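Local coordinates for protein CaaX farnesyltransferase beta subunit Ram1 (Aspergillus fumigatus, PDB 4L9P) that probably transfers, as the peptide-binding subunit of a zinc-dependent heterodimer, a farnesyl group from farnesyl diphosphate to a cysteine near the C-terminus of target proteins, at residues B[122-126]-B[488-492]; B[129-134]-B[161-167]. One frame throughout, in Å; residues are numbered along the deposited sequence.

Contact 1: residues B[122-126]-B[488-492]; sequences PALQR and NDRLV
R126 reaches across to the backbone of 488-492 with its guanidinium. NH1 gives two hydrogen bonds. The one from R126 NH1 to R490 O, 2.9 Å, is nearly straight at 167°, lies in the guanidinium plane and meets the carbonyl from above its own plane. The one from NH1 to N488 O, also 2.9 Å, is more bent. A bend in the arginine chain at chi3 (69°) turns the group toward this pair of carbonyls. NH2 donates to L165 O, and water 3 bridges it to R490 O; partners on both nitrogens probably restrict rotation.

In the second polar link the roles swap: a side chain of 488-492 meets the backbone of 122-126. D489 OD1 accepts the backbone N-H of L124 at 3.0 Å, from above the carboxylate plane, while OD2 takes the amide of T486. Water 2 lies 2.8 Å from both D489 OD1 and L124 O and probably links them.

Apolar packing is small: L124 CD2 meets L491 CD2 at 3.7 Å, the two side chains crossing at about a right angle. L124 gets there with CG anti to its N (chi1 -179°).

Within the alpha-alpha toroid, 122-125 is a loop that passes at R126 into helix 126-135, and 488-492 leaves a short 3-10 turn as loop. Helix 431-444 lies against both leucines through L438, and L411 of helix 403-413 touches L124 and D489.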
# COMPACT_ATOMS: atom_id res chain seq x y z
N PRO B 122 10.54 -25.94 3.14
CA PRO B 122 9.86 -26.45 4.34
C PRO B 122 8.35 -26.34 4.28
O PRO B 122 7.77 -25.46 3.64
CB PRO B 122 10.45 -25.60 5.49
CG PRO B 122 11.03 -24.41 4.82
CD PRO B 122 11.34 -24.74 3.39
N ALA B 123 7.68 -27.23 4.98
CA ALA B 123 6.24 -27.14 5.11
C ALA B 123 5.80 -25.84 5.77
O ALA B 123 6.50 -25.28 6.64
CB ALA B 123 5.76 -28.31 6.04
N LEU B 124 4.60 -25.45 5.46
CA LEU B 124 3.92 -24.42 6.25
C LEU B 124 3.67 -25.02 7.64
O LEU B 124 3.03 -26.09 7.78
CB LEU B 124 2.61 -24.03 5.56
CG LEU B 124 1.81 -22.93 6.29
CD1 LEU B 124 2.56 -21.58 6.36
CD2 LEU B 124 0.41 -22.76 5.71
N GLN B 125 4.11 -24.31 8.67
CA GLN B 125 4.04 -24.80 10.07
C GLN B 125 2.66 -24.45 10.66
O GLN B 125 2.52 -23.55 11.49
CB GLN B 125 5.23 -24.26 10.91
CG GLN B 125 6.60 -24.76 10.34
CD GLN B 125 6.78 -26.28 10.38
OE1 GLN B 125 6.43 -26.94 11.38
NE2 GLN B 125 7.32 -26.85 9.27
N ARG B 126 1.63 -25.15 10.14
CA ARG B 126 0.25 -24.76 10.42
C ARG B 126 -0.08 -24.73 11.90
O ARG B 126 -0.65 -23.75 12.39
CB ARG B 126 -0.76 -25.72 9.72
CG ARG B 126 -0.48 -25.89 8.23
CD ARG B 126 -1.47 -26.87 7.40
NE ARG B 126 -2.77 -26.25 7.29
CZ ARG B 126 -3.32 -25.85 6.19
NH1 ARG B 126 -2.78 -26.09 5.00
NH2 ARG B 126 -4.46 -25.23 6.31
N ASN B 488 -0.54 -30.13 1.09
CA ASN B 488 -0.66 -30.03 2.53
C ASN B 488 -0.55 -28.57 3.02
O ASN B 488 -1.01 -28.26 4.12
CB ASN B 488 0.40 -30.85 3.24
CG ASN B 488 -0.06 -32.27 3.57
OD1 ASN B 488 -1.10 -32.74 3.12
ND2 ASN B 488 0.73 -32.91 4.41
N ASP B 489 0.07 -27.70 2.22
CA ASP B 489 0.22 -26.25 2.59
C ASP B 489 -0.99 -25.44 2.08
O ASP B 489 -0.95 -24.20 2.16
CB ASP B 489 1.48 -25.70 1.90
CG ASP B 489 2.76 -26.37 2.33
OD1 ASP B 489 2.87 -26.87 3.50
OD2 ASP B 489 3.69 -26.39 1.49
N ARG B 490 -2.00 -26.05 1.43
CA ARG B 490 -3.09 -25.27 0.83
C ARG B 490 -3.94 -24.53 1.84
O ARG B 490 -4.38 -25.06 2.85
CB ARG B 490 -3.99 -26.21 -0.04
CG ARG B 490 -5.14 -25.40 -0.69
CD ARG B 490 -5.89 -26.19 -1.77
NE ARG B 490 -5.00 -26.45 -2.91
CZ ARG B 490 -4.73 -25.54 -3.86
NH1 ARG B 490 -5.37 -24.36 -3.85
NH2 ARG B 490 -3.84 -25.80 -4.83
N LEU B 491 -4.12 -23.22 1.54
CA LEU B 491 -4.95 -22.36 2.35
C LEU B 491 -6.27 -22.08 1.68
O LEU B 491 -6.43 -22.33 0.48
CB LEU B 491 -4.17 -21.01 2.50
CG LEU B 491 -2.80 -21.15 3.20
CD1 LEU B 491 -2.09 -19.75 3.22
CD2 LEU B 491 -2.95 -21.69 4.62
N VAL B 492 -7.22 -21.56 2.45
CA VAL B 492 -8.51 -21.17 1.90
C VAL B 492 -8.32 -20.01 0.93
O VAL B 492 -7.52 -19.13 1.19
CB VAL B 492 -9.42 -20.81 3.10
CG1 VAL B 492 -10.62 -20.03 2.75
CG2 VAL B 492 -9.67 -22.06 3.99
O HOH W 1 6.26 -27.13 1.56
O HOH W 2 1.53 -27.55 5.85
O HOH W 3 -6.44 -24.09 5.15

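Contact 2: residues B[129-134]-B[161-167]; sequences HLEYLY and GLCLLGE
L162 pushes its CD2 methyl into a hollow of helix 126-135: the methyl sits over the centre of the Y134 ring, a CH-pi contact 3.8 Å from the centroid, and also rests against L133 CB at 3.7 Å. The hollow it enters is floored by L133 CB and walled by L130 and the Y134 face. In return L133 lays its end on the backbone of G161, with L133 CD1 3.5 Å from G161 C, an approach made possible by the bare glycine surface. L165 fills the next gap: its CD1 meets L133 CD1 at 3.7 Å, while L130 slides past it in the opposite direction and lays CD2 on E167 CG at 3.4 Å.

G166, with positive phi (96°), closes helix 151-164 in a Schellman motif, and the chain then turns E167 back toward Y134. Bent at chi2 (-73°), E167 brings OE1 to the ring edge, where Y134 OH donates to its anti lone pair at 2.6 Å.

The chemistry is thus a leucine-rich interior with one short polar clasp at its rim. Because Y134 OH also accepts from R171, that positive charge probably polarises the hydroxyl and strengthens its bond to the E167 carboxylate.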
# COMPACT_ATOMS: atom_id res chain seq x y z
N HIS B 129 1.53 -21.70 13.58
CA HIS B 129 0.87 -20.42 13.24
C HIS B 129 -0.52 -20.29 13.83
O HIS B 129 -0.89 -19.18 14.24
CB HIS B 129 0.85 -20.22 11.73
CG HIS B 129 2.23 -20.27 11.14
ND1 HIS B 129 3.31 -19.63 11.74
CD2 HIS B 129 2.72 -20.90 10.03
CE1 HIS B 129 4.40 -19.87 11.03
NE2 HIS B 129 4.06 -20.62 9.97
N LEU B 130 -1.28 -21.39 13.89
CA LEU B 130 -2.59 -21.34 14.54
C LEU B 130 -2.42 -20.89 16.00
O LEU B 130 -3.15 -20.04 16.47
CB LEU B 130 -3.27 -22.74 14.56
CG LEU B 130 -3.80 -23.14 13.18
CD1 LEU B 130 -4.21 -24.62 13.22
CD2 LEU B 130 -5.00 -22.34 12.75
N GLU B 131 -1.48 -21.51 16.73
CA GLU B 131 -1.33 -21.12 18.12
C GLU B 131 -0.93 -19.65 18.28
O GLU B 131 -1.43 -18.95 19.19
CB GLU B 131 -0.35 -22.05 18.83
CG GLU B 131 -0.85 -23.49 18.85
CD GLU B 131 0.12 -24.44 19.52
OE1 GLU B 131 1.14 -23.94 20.05
OE2 GLU B 131 -0.13 -25.69 19.53
N TYR B 132 -0.07 -19.18 17.39
CA TYR B 132 0.36 -17.79 17.43
C TYR B 132 -0.86 -16.88 17.23
O TYR B 132 -1.01 -15.87 17.93
CB TYR B 132 1.41 -17.56 16.35
CG TYR B 132 1.95 -16.17 16.35
CD1 TYR B 132 3.02 -15.83 17.18
CD2 TYR B 132 1.39 -15.18 15.52
CE1 TYR B 132 3.53 -14.54 17.22
CE2 TYR B 132 1.89 -13.86 15.56
CZ TYR B 132 2.97 -13.57 16.40
OH TYR B 132 3.47 -12.29 16.44
N LEU B 133 -1.71 -17.18 16.24
CA LEU B 133 -2.83 -16.30 15.91
C LEU B 133 -3.90 -16.34 17.00
O LEU B 133 -4.47 -15.30 17.34
CB LEU B 133 -3.42 -16.74 14.57
CG LEU B 133 -2.55 -16.36 13.34
CD1 LEU B 133 -2.95 -17.28 12.11
CD2 LEU B 133 -2.71 -14.89 13.03
N TYR B 134 -4.19 -17.53 17.56
CA TYR B 134 -5.10 -17.56 18.69
C TYR B 134 -4.55 -16.75 19.86
O TYR B 134 -5.27 -15.97 20.52
CB TYR B 134 -5.39 -19.01 19.15
CG TYR B 134 -6.40 -19.73 18.26
CD1 TYR B 134 -7.73 -19.27 18.19
CD2 TYR B 134 -6.06 -20.86 17.52
CE1 TYR B 134 -8.67 -19.93 17.42
CE2 TYR B 134 -7.01 -21.52 16.70
CZ TYR B 134 -8.29 -21.03 16.65
OH TYR B 134 -9.28 -21.63 15.86
N GLY B 161 -5.95 -14.72 9.35
CA GLY B 161 -4.98 -15.82 9.38
C GLY B 161 -5.60 -17.16 9.77
O GLY B 161 -5.30 -18.17 9.16
N LEU B 162 -6.46 -17.12 10.78
CA LEU B 162 -7.17 -18.35 11.18
C LEU B 162 -8.05 -18.89 10.04
O LEU B 162 -8.10 -20.11 9.80
CB LEU B 162 -8.02 -18.09 12.42
CG LEU B 162 -7.19 -17.75 13.66
CD1 LEU B 162 -8.15 -17.25 14.81
CD2 LEU B 162 -6.34 -18.93 14.12
N CYS B 163 -8.80 -18.02 9.36
CA CYS B 163 -9.59 -18.45 8.18
C CYS B 163 -8.71 -19.03 7.09
O CYS B 163 -9.02 -20.13 6.58
CB CYS B 163 -10.43 -17.30 7.58
SG CYS B 163 -11.81 -16.79 8.56
N LEU B 164 -7.61 -18.37 6.75
CA LEU B 164 -6.71 -18.91 5.73
C LEU B 164 -6.25 -20.33 6.07
O LEU B 164 -6.22 -21.20 5.23
CB LEU B 164 -5.50 -17.97 5.61
CG LEU B 164 -5.89 -16.68 4.84
CD1 LEU B 164 -4.85 -15.58 5.20
CD2 LEU B 164 -5.84 -16.93 3.35
N LEU B 165 -5.92 -20.53 7.34
CA LEU B 165 -5.44 -21.83 7.81
C LEU B 165 -6.56 -22.86 7.99
O LEU B 165 -6.27 -24.00 8.39
CB LEU B 165 -4.71 -21.64 9.14
CG LEU B 165 -3.33 -21.01 8.94
CD1 LEU B 165 -2.83 -20.44 10.25
CD2 LEU B 165 -2.27 -22.03 8.37
N GLY B 166 -7.80 -22.49 7.71
CA GLY B 166 -8.88 -23.48 7.66
C GLY B 166 -9.67 -23.60 8.92
O GLY B 166 -10.44 -24.60 9.05
N GLU B 167 -9.53 -22.66 9.87
CA GLU B 167 -10.38 -22.67 11.06
C GLU B 167 -11.77 -22.15 10.79
O GLU B 167 -11.99 -21.28 9.91
CB GLU B 167 -9.79 -21.87 12.21
CG GLU B 167 -8.37 -22.30 12.55
CD GLU B 167 -8.35 -23.63 13.25
OE1 GLU B 167 -8.51 -23.66 14.50
OE2 GLU B 167 -8.19 -24.68 12.57

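Along the chain the order is 122-126, 129-134, 161-167 and, far later, 488-492, so contact 2 is a local pairing of two successive helices and contact 1 a long-range closure that brings a late loop back to them. Their centres are 11 Å apart and they touch directly: R126 NH2 reaches L165 O, and V492 N reaches L164 O at 3.0 Å, both probable hydrogen bonds. Helix 126-135 starts in contact 1 and continues into contact 2, and helix 431-444 packs on residues of both. Early and late parts of the toroid are thereby joined, with L133 of contact 2 about 9 Å, side chain to side chain, from the zinc ligand H433.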